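Local coordinates for de novo design, hyper stable, disulfide-rich mini protein (PDB 5JG9) that has no known natural function, being a computationally designed disulfide-rich mini protein made as a hyperstable beta-alpha-beta-beta scaffold, at residues E4-R9 / Q33-G38; K22-R27 / Y41-R46. All blocks are in the same frame, centred on the assembly; numbering follows the deposited sequence. Where two conformers were deposited one is given.

Interaction 1: E4-R9 / Q33-G38; sequences ERRYKR and QIRKEG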
ATOM      1  N   GLU A   4       5.481 -10.463   3.092  1.00 42.00           N
ATOM      2  CA  GLU A   4       5.391  -9.144   2.577  1.00 38.53           C
ATOM      3  C   GLU A   4       4.427  -9.153   1.368  1.00 35.90           C
ATOM      4  O   GLU A   4       4.599  -9.989   0.451  1.00 34.52           O
ATOM      5  CB  GLU A   4       6.812  -8.813   2.122  1.00 44.26           C
ATOM      6  CG  GLU A   4       7.270  -7.362   2.047  1.00 46.56           C
ATOM      7  CD  GLU A   4       8.805  -7.301   2.245  1.00 51.91           C
ATOM      8  OE1 GLU A   4       9.570  -6.766   1.412  1.00 56.84           O
ATOM      9  OE2 GLU A   4       9.243  -7.794   3.255  1.00 55.81           O
ATOM     10  N   ARG A   5       3.450  -8.253   1.370  1.00 30.83           N
ATOM     11  CA  ARG A   5       2.468  -8.140   0.250  1.00 31.84           C
ATOM     12  C   ARG A   5       2.650  -6.774  -0.325  1.00 28.20           C
ATOM     13  O   ARG A   5       2.737  -5.814   0.425  1.00 25.46           O
ATOM     14  CB  ARG A   5       1.002  -8.248   0.694  1.00 33.98           C
ATOM     15  CG  ARG A   5       0.626  -9.526   1.434  1.00 36.93           C
ATOM     16  CD  ARG A   5      -0.571  -9.256   2.373  1.00 39.78           C
ATOM     17  NE  ARG A   5      -0.688 -10.134   3.549  1.00 45.27           N
ATOM     18  CZ  ARG A   5      -1.809 -10.388   4.280  1.00 48.51           C
ATOM     19  NH1 ARG A   5      -2.983  -9.829   3.985  1.00 45.84           N
ATOM     20  NH2 ARG A   5      -1.751 -11.271   5.317  1.00 50.08           N
ATOM     21  N   ARG A   6       2.712  -6.700  -1.647  1.00 25.86           N
ATOM     22  CA  ARG A   6       2.730  -5.461  -2.392  1.00 24.78           C
ATOM     23  C   ARG A   6       1.622  -5.359  -3.398  1.00 23.15           C
ATOM     24  O   ARG A   6       1.415  -6.301  -4.181  1.00 21.86           O
ATOM     25  CB  ARG A   6       4.021  -5.394  -3.186  1.00 27.82           C
ATOM     26  CG  ARG A   6       5.315  -5.176  -2.475  1.00 29.17           C
ATOM     27  CD  ARG A   6       6.297  -5.066  -3.669  1.00 32.20           C
ATOM     28  NE  ARG A   6       7.295  -4.122  -3.289  1.00 35.70           N
ATOM     29  CZ  ARG A   6       7.719  -2.977  -3.836  1.00 33.06           C
ATOM     30  NH1 ARG A   6       7.381  -2.507  -5.023  1.00 30.56           N
ATOM     31  NH2 ARG A   6       8.596  -2.333  -3.087  1.00 33.52           N
ATOM     32  N   TYR A   7       0.903  -4.224  -3.369  1.00 21.90           N
ATOM     33  CA  TYR A   7      -0.248  -3.981  -4.300  1.00 23.69           C
ATOM     34  C   TYR A   7       0.174  -2.747  -5.134  1.00 22.28           C
ATOM     35  O   TYR A   7       0.243  -1.659  -4.592  1.00 18.61           O
ATOM     36  CB  TYR A   7      -1.491  -3.653  -3.522  1.00 26.01           C
ATOM     37  CG  TYR A   7      -1.948  -4.714  -2.518  1.00 26.75           C
ATOM     38  CD1 TYR A   7      -2.821  -5.748  -2.920  1.00 30.08           C
ATOM     39  CD2 TYR A   7      -1.474  -4.723  -1.287  1.00 28.39           C
ATOM     40  CE1 TYR A   7      -3.208  -6.733  -2.029  1.00 31.21           C
ATOM     41  CE2 TYR A   7      -1.864  -5.686  -0.356  1.00 28.78           C
ATOM     42  CZ  TYR A   7      -2.710  -6.682  -0.747  1.00 30.25           C
ATOM     43  OH  TYR A   7      -3.102  -7.643   0.135  1.00 32.10           O
ATOM     44  N   LYS A   8       0.562  -2.945  -6.389  1.00 22.47           N
ATOM     45  CA  LYS A   8       0.954  -1.850  -7.273  1.00 22.90           C
ATOM     46  C   LYS A   8      -0.341  -1.255  -7.846  1.00 23.64           C
ATOM     47  O   LYS A   8      -1.152  -1.978  -8.382  1.00 21.08           O
ATOM     48  CB  LYS A   8       1.926  -2.276  -8.379  1.00 27.44           C
ATOM     49  CG  LYS A   8       2.577  -1.098  -9.146  1.00 29.30           C
ATOM     50  CD  LYS A   8       3.476  -1.481 -10.315  1.00 33.09           C
ATOM     51  CE  LYS A   8       2.774  -2.411 -11.317  1.00 36.03           C
ATOM     52  NZ  LYS A   8       3.774  -2.920 -12.257  1.00 40.36           N
ATOM     53  N   ARG A   9      -0.475   0.082  -7.825  1.00 24.76           N
ATOM     54  CA  ARG A   9      -1.768   0.734  -8.172  1.00 25.32           C
ATOM     55  C   ARG A   9      -1.635   1.828  -9.202  1.00 22.88           C
ATOM     56  O   ARG A   9      -1.944   2.965  -8.920  1.00 20.92           O
ATOM     57  CB  ARG A   9      -2.455   1.262  -6.896  1.00 25.53           C
ATOM     58  CG  ARG A   9      -2.828   0.149  -5.921  1.00 27.71           C
ATOM     59  CD  ARG A   9      -3.925  -0.655  -6.561  1.00 30.04           C
ATOM     60  NE  ARG A   9      -4.472  -1.674  -5.708  1.00 33.49           N
ATOM     61  CZ  ARG A   9      -4.304  -3.005  -5.855  1.00 38.11           C
ATOM     62  NH1 ARG A   9      -3.468  -3.574  -6.809  1.00 35.33           N
ATOM     63  NH2 ARG A   9      -4.917  -3.777  -4.947  1.00 42.50           N
ATOM     64  N   GLN A  33       3.154   0.493   4.431  1.00 24.22           N
ATOM     65  CA  GLN A  33       4.038   1.499   3.875  1.00 25.38           C
ATOM     66  C   GLN A  33       3.719   1.760   2.378  1.00 24.57           C
ATOM     67  O   GLN A  33       3.285   0.839   1.712  1.00 22.34           O
ATOM     68  CB  GLN A  33       5.461   0.922   3.900  1.00 29.34           C
ATOM     69  CG  GLN A  33       6.038   0.675   5.301  1.00 32.30           C
ATOM     70  CD  GLN A  33       6.322   1.870   6.201  1.00 37.09           C
ATOM     71  OE1 GLN A  33       6.609   1.755   7.481  1.00 39.67           O
ATOM     72  NE2 GLN A  33       6.428   3.011   5.569  1.00 38.06           N
ATOM     73  N   ILE A  34       3.993   2.977   1.899  1.00 25.91           N
ATOM     74  CA  ILE A  34       3.762   3.343   0.525  1.00 26.90           C
ATOM     75  C   ILE A  34       5.125   3.473  -0.100  1.00 27.30           C
ATOM     76  O   ILE A  34       6.028   4.128   0.437  1.00 25.21           O
ATOM     77  CB  ILE A  34       2.905   4.612   0.391  1.00 29.15           C
ATOM     78  CG1 ILE A  34       1.417   4.271   0.640  1.00 30.12           C
ATOM     79  CG2 ILE A  34       2.963   5.168  -0.995  1.00 30.88           C
ATOM     80  CD1 ILE A  34       1.079   4.228   2.134  1.00 33.68           C
ATOM     81  N   ARG A  35       5.285   2.736  -1.215  1.00 27.00           N
ATOM     82  CA  ARG A  35       6.515   2.704  -2.005  1.00 28.39           C
ATOM     83  C   ARG A  35       6.174   3.242  -3.418  1.00 29.19           C
ATOM     84  O   ARG A  35       5.006   3.515  -3.697  1.00 27.74           O
ATOM     85  CB  ARG A  35       7.048   1.261  -2.115  1.00 28.52           C
ATOM     86  CG  ARG A  35       6.980   0.414  -0.809  1.00 28.90           C
ATOM     87  CD  ARG A  35       7.864   0.996   0.246  1.00 31.08           C
ATOM     88  NE  ARG A  35       8.099   0.121   1.372  1.00 30.27           N
ATOM     89  CZ  ARG A  35       8.648   0.557   2.495  1.00 34.28           C
ATOM     90  NH1 ARG A  35       8.920   1.861   2.676  1.00 35.24           N
ATOM     91  NH2 ARG A  35       8.890  -0.298   3.490  1.00 36.72           N
ATOM     92  N   LYS A  36       7.191   3.375  -4.271  1.00 29.62           N
ATOM     93  CA  LYS A  36       6.950   3.697  -5.718  1.00 31.16           C
ATOM     94  C   LYS A  36       7.698   2.763  -6.612  1.00 29.79           C
ATOM     95  O   LYS A  36       8.811   2.324  -6.312  1.00 29.43           O
ATOM     96  CB  LYS A  36       7.398   5.066  -6.082  1.00 34.67           C
ATOM     97  CG  LYS A  36       6.559   6.138  -5.522  1.00 37.10           C
ATOM     98  CD  LYS A  36       6.958   7.468  -6.150  1.00 40.47           C
ATOM     99  CE  LYS A  36       6.266   7.638  -7.462  1.00 41.82           C
ATOM    100  NZ  LYS A  36       6.437   9.069  -7.881  1.00 47.33           N
ATOM    101  N   GLU A  37       7.026   2.386  -7.666  1.00 27.52           N
ATOM    102  CA  GLU A  37       7.624   1.658  -8.716  1.00 27.90           C
ATOM    103  C   GLU A  37       7.414   2.515  -9.969  1.00 27.89           C
ATOM    104  O   GLU A  37       6.264   2.672 -10.440  1.00 24.62           O
ATOM    105  CB  GLU A  37       6.969   0.304  -8.878  1.00 29.32           C
ATOM    106  CG  GLU A  37       7.891  -0.860  -9.056  1.00 32.59           C
ATOM    107  CD  GLU A  37       7.161  -2.202  -8.971  1.00 32.52           C
ATOM    108  OE1 GLU A  37       6.412  -2.514  -8.018  1.00 27.48           O
ATOM    109  OE2 GLU A  37       7.366  -3.018  -9.868  1.00 35.36           O
ATOM    110  N   GLY A  38       8.519   3.091 -10.529  1.00 27.56           N
ATOM    111  CA  GLY A  38       8.341   4.052 -11.570  1.00 29.11           C
ATOM    112  C   GLY A  38       7.558   5.232 -11.037  1.00 28.77           C
ATOM    113  O   GLY A  38       7.914   5.768  -9.972  1.00 28.12           O
TER
HETATM  114  O   HOH W   1       9.106   0.075  -4.800  1.00 24.41           O

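Interaction 2: K22-R27 / Y41-R46; sequences KERGER and YVCEIR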
ATOM      1  N   LYS A  22      -3.294   2.624   4.301  1.00 27.64           N
ATOM      2  CA  LYS A  22      -3.534   2.860   5.721  1.00 29.17           C
ATOM      3  C   LYS A  22      -4.760   2.099   6.245  1.00 31.53           C
ATOM      4  O   LYS A  22      -4.675   1.445   7.260  1.00 30.43           O
ATOM      5  CB  LYS A  22      -3.739   4.327   5.954  1.00 30.36           C
ATOM      6  CG  LYS A  22      -4.052   4.687   7.379  1.00 32.79           C
ATOM      7  CD  LYS A  22      -4.009   6.173   7.524  1.00 34.74           C
ATOM      8  CE  LYS A  22      -3.887   6.608   8.967  1.00 37.21           C
ATOM      9  NZ  LYS A  22      -5.180   6.392   9.655  1.00 39.19           N
ATOM     10  N   GLU A  23      -5.886   2.259   5.527  1.00 33.24           N
ATOM     11  CA  GLU A  23      -7.106   1.510   5.796  1.00 35.88           C
ATOM     12  C   GLU A  23      -6.864   0.024   5.846  1.00 33.55           C
ATOM     13  O   GLU A  23      -7.240  -0.627   6.769  1.00 32.47           O
ATOM     14  CB  GLU A  23      -8.175   1.823   4.734  1.00 38.95           C
ATOM     15  CG  GLU A  23      -8.937   3.115   5.007  1.00 43.09           C
ATOM     16  CD  GLU A  23      -9.871   3.604   3.867  1.00 46.58           C
ATOM     17  OE1 GLU A  23      -9.887   3.018   2.709  1.00 46.76           O
ATOM     18  OE2 GLU A  23     -10.502   4.649   4.119  1.00 46.00           O
ATOM     19  N   ARG A  24      -6.177  -0.493   4.821  1.00 32.88           N
ATOM     20  CA  ARG A  24      -5.897  -1.924   4.679  0.50 33.05           C
ATOM     21  C   ARG A  24      -5.040  -2.428   5.844  1.00 31.55           C
ATOM     22  O   ARG A  24      -5.321  -3.457   6.476  1.00 35.34           O
ATOM     23  CB  ARG A  24      -5.254  -2.176   3.296  0.50 32.59           C
ATOM     24  CG  ARG A  24      -4.775  -3.573   2.956  0.50 33.59           C
ATOM     25  CD  ARG A  24      -4.170  -3.650   1.531  0.50 33.54           C
ATOM     26  NE  ARG A  24      -4.972  -3.376   0.299  0.50 34.22           N
ATOM     27  CZ  ARG A  24      -5.017  -2.220  -0.365  0.50 34.55           C
ATOM     28  NH1 ARG A  24      -4.392  -1.148   0.080  0.50 34.11           N
ATOM     29  NH2 ARG A  24      -5.708  -2.123  -1.482  0.50 35.70           N
ATOM     30  N   GLY A  25      -3.998  -1.724   6.176  1.00 30.90           N
ATOM     31  CA  GLY A  25      -3.120  -2.119   7.334  1.00 30.14           C
ATOM     32  C   GLY A  25      -3.900  -2.075   8.634  1.00 32.50           C
ATOM     33  O   GLY A  25      -3.898  -3.036   9.438  1.00 31.66           O
ATOM     34  N   GLU A  26      -4.588  -0.955   8.860  1.00 32.84           N
ATOM     35  CA  GLU A  26      -5.215  -0.706  10.160  1.00 34.70           C
ATOM     36  C   GLU A  26      -6.317  -1.692  10.408  1.00 38.20           C
ATOM     37  O   GLU A  26      -6.400  -2.244  11.528  1.00 39.90           O
ATOM     38  CB  GLU A  26      -5.699   0.738  10.272  1.00 36.12           C
ATOM     39  CG  GLU A  26      -4.487   1.620  10.457  1.00 36.63           C
ATOM     40  CD  GLU A  26      -4.775   3.040  10.738  1.00 39.46           C
ATOM     41  OE1 GLU A  26      -5.861   3.556  10.399  1.00 42.26           O
ATOM     42  OE2 GLU A  26      -3.817   3.630  11.253  1.00 42.08           O
ATOM     43  N   ARG A  27      -7.109  -1.978   9.359  1.00 37.36           N
ATOM     44  CA  ARG A  27      -8.192  -2.931   9.444  1.00 41.29           C
ATOM     45  C   ARG A  27      -7.690  -4.342   9.890  1.00 40.15           C
ATOM     46  O   ARG A  27      -8.427  -5.115  10.499  1.00 41.55           O
ATOM     47  CB  ARG A  27      -8.916  -2.929   8.110  1.00 43.01           C
ATOM     48  CG  ARG A  27      -9.915  -4.013   7.855  1.00 50.28           C
ATOM     49  CD  ARG A  27      -9.797  -4.487   6.402  1.00 51.02           C
ATOM     50  NE  ARG A  27      -9.809  -3.398   5.450  1.00 52.79           N
ATOM     51  CZ  ARG A  27      -9.291  -3.446   4.207  1.00 54.91           C
ATOM     52  NH1 ARG A  27      -8.610  -4.513   3.761  1.00 54.40           N
ATOM     53  NH2 ARG A  27      -9.412  -2.362   3.418  1.00 55.15           N
ATOM     54  N   TYR A  41       2.314   4.192  -7.429  1.00 25.47           N
ATOM     55  CA  TYR A  41       2.384   3.996  -6.015  1.00 25.96           C
ATOM     56  C   TYR A  41       1.958   2.573  -5.693  1.00 23.79           C
ATOM     57  O   TYR A  41       1.171   1.959  -6.422  1.00 20.31           O
ATOM     58  CB  TYR A  41       1.531   5.037  -5.266  1.00 26.60           C
ATOM     59  CG  TYR A  41       2.202   6.363  -5.363  1.00 27.17           C
ATOM     60  CD1 TYR A  41       1.980   7.177  -6.443  1.00 28.25           C
ATOM     61  CD2 TYR A  41       3.103   6.791  -4.366  1.00 28.84           C
ATOM     62  CE1 TYR A  41       2.692   8.347  -6.619  1.00 30.57           C
ATOM     63  CE2 TYR A  41       3.768   7.995  -4.474  1.00 31.16           C
ATOM     64  CZ  TYR A  41       3.575   8.759  -5.597  1.00 32.43           C
ATOM     65  OH  TYR A  41       4.242   9.931  -5.745  1.00 34.92           O
ATOM     66  N   VAL A  42       2.595   2.072  -4.626  1.00 21.69           N
ATOM     67  CA  VAL A  42       2.585   0.672  -4.230  1.00 21.74           C
ATOM     68  C   VAL A  42       2.246   0.666  -2.724  1.00 20.90           C
ATOM     69  O   VAL A  42       2.888   1.297  -1.942  1.00 21.09           O
ATOM     70  CB  VAL A  42       3.961  -0.050  -4.516  1.00 21.89           C
ATOM     71  CG1 VAL A  42       3.923  -1.505  -4.028  1.00 21.75           C
ATOM     72  CG2 VAL A  42       4.291  -0.018  -5.990  1.00 23.64           C
ATOM     73  N   CYS A  43       1.196  -0.043  -2.360  1.00 21.15           N
ATOM     74  CA  CYS A  43       0.878  -0.388  -0.973  1.00 22.30           C
ATOM     75  C   CYS A  43       1.621  -1.668  -0.544  1.00 22.99           C
ATOM     76  O   CYS A  43       1.399  -2.760  -1.125  1.00 23.23           O
ATOM     77  CB  CYS A  43      -0.613  -0.585  -0.783  1.00 22.16           C
ATOM     78  SG  CYS A  43      -0.988  -1.011   0.916  1.00 23.38           S
ATOM     79  N   GLU A  44       2.487  -1.559   0.432  1.00 22.83           N
ATOM     80  CA  GLU A  44       3.140  -2.748   1.030  1.00 23.98           C
ATOM     81  C   GLU A  44       2.568  -3.041   2.379  1.00 23.85           C
ATOM     82  O   GLU A  44       2.573  -2.158   3.272  1.00 24.61           O
ATOM     83  CB  GLU A  44       4.635  -2.465   1.157  1.00 27.11           C
ATOM     84  CG  GLU A  44       5.343  -3.554   2.007  1.00 31.24           C
ATOM     85  CD  GLU A  44       6.786  -3.140   2.334  1.00 33.86           C
ATOM     86  OE1 GLU A  44       7.047  -2.860   3.548  1.00 35.09           O
ATOM     87  OE2 GLU A  44       7.575  -3.011   1.385  1.00 33.09           O
ATOM     88  N   ILE A  45       2.154  -4.278   2.588  1.00 23.38           N
ATOM     89  CA  ILE A  45       1.493  -4.703   3.858  1.00 25.51           C
ATOM     90  C   ILE A  45       2.430  -5.772   4.430  1.00 28.12           C
ATOM     91  O   ILE A  45       2.926  -6.659   3.680  1.00 25.25           O
ATOM     92  CB  ILE A  45       0.049  -5.282   3.633  1.00 26.27           C
ATOM     93  CG1 ILE A  45      -0.912  -4.183   2.980  1.00 24.38           C
ATOM     94  CG2 ILE A  45      -0.573  -5.860   4.911  1.00 28.37           C
ATOM     95  CD1 ILE A  45      -1.106  -2.949   3.808  1.00 24.45           C
ATOM     96  N   ARG A  46       2.711  -5.652   5.703  1.00 29.79           N
ATOM     97  CA  ARG A  46       3.498  -6.676   6.468  1.00 34.13           C
ATOM     98  C   ARG A  46       2.635  -7.120   7.728  1.00 34.99           C
ATOM     99  O   ARG A  46       2.567  -6.381   8.683  1.00 35.46           O
ATOM    100  CB  ARG A  46       4.878  -6.139   6.959  1.00 37.69           C
ATOM    101  CG  ARG A  46       5.760  -5.629   5.873  1.00 40.31           C
ATOM    102  CD  ARG A  46       7.162  -5.297   6.356  1.00 44.64           C
ATOM    103  NE  ARG A  46       7.985  -4.983   5.195  1.00 52.63           N
ATOM    104  CZ  ARG A  46       9.272  -4.597   5.198  1.00 58.03           C
ATOM    105  NH1 ARG A  46       9.946  -4.440   6.337  1.00 59.38           N
ATOM    106  NH2 ARG A  46       9.900  -4.362   4.018  1.00 61.09           N
TER

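Interaction 1: E4-R9 / Q33-G38
The R6 guanidinium meets E37 OE1 at its edge, in plane, with NH1 3.1 Å from OE1. This salt bridge has a weak hydrogen bond, with an N-H...O angle of 123°. The carboxylate of E37 is turned 56° from the guanidinium plane. A water also lies in the guanidinium plane, near NH1 and NH2. It accepts from R6 NH2 at 3.0 Å and donates to K36 O at 2.7 Å, so R6 also reaches the backbone of 33-38 through solvent. The R35 guanidinium has the CB of Q33 over one face, 3.5 Å above the plane. R6 NH2 reaches the aliphatic part of R35, 3.9 Å from CG. K8 crosses E37 at about a right angle and brings CD to 3.9 Å from OE1. Its CG is anti to the backbone N (chi1 -168°), which sends the chain toward E37. K8 NZ and E37 OE2 are 4.3 Å apart, beyond a salt bridge. Strands 5-8 and 31-37 are the sheet's outer strands, and R6, K8 and E37 reach over V42 of the central strand. R35 also pairs with E44. E37 thus probably offsets R6 and K8 at the surface, by one salt bridge and one longer charge approach.

Interaction 2: K22-R27 / Y41-R46
R24 and I45 cross at about a right angle, with the aliphatic part of the arginine laid across the end of the isoleucine. R24 CD touches I45 CG1 at 3.6 Å, and R24 CG lies 3.8 Å from I45 CD1. The first two torsions of R24 are extended (chi1 175°), carrying the chain from the helix toward the strand. A bend at chi3 (-63°) then brings NH1 to 3.5 Å from C43 SG, which it meets obliquely. R24 has a second conformer, so this contact is less certain. I45 CD1 also packs on the helix backbone, 3.9 Å from G25 N. G25 has no side chain, and its CA is 6.3 Å from I45 CA. An alanine in place of I45 would keep only CB, and would probably leave a gap between G25 and the R24 methylenes. No hydrogen bond joins the two segments. The covalent link is the disulfide between C43 and C21, one turn before G25. Segments 22-27 and 41-46 run nearly parallel, at 9°, and helix 14-28 covers one face of the sheet. There Y7 of strand 5-8 makes a cation-pi contact with R24, while Y32 of strand 31-37 touches I45.

How the interactions relate
Interaction 2 is a buried contact between helix and sheet, while interaction 1 is a surface contact on the sheet. Strand 40-46 relates the two. It gives one segment to interaction 2 and lies between the outer strands that interaction 1 joins. Probable backbone hydrogen bonds tie it to strand 5-8, from I45 N to R5 O and from Y7 N to C43 O. The two contacts differ in chemistry. Charged groups and a water carry interaction 1, whereas interaction 2 rests on aliphatic packing and a half-cystine. Y7 belongs to 4-9 but packs on R24 of the helix, so strand 5-8 also borders interaction 2. The segments of the two contacts alternate along the chain.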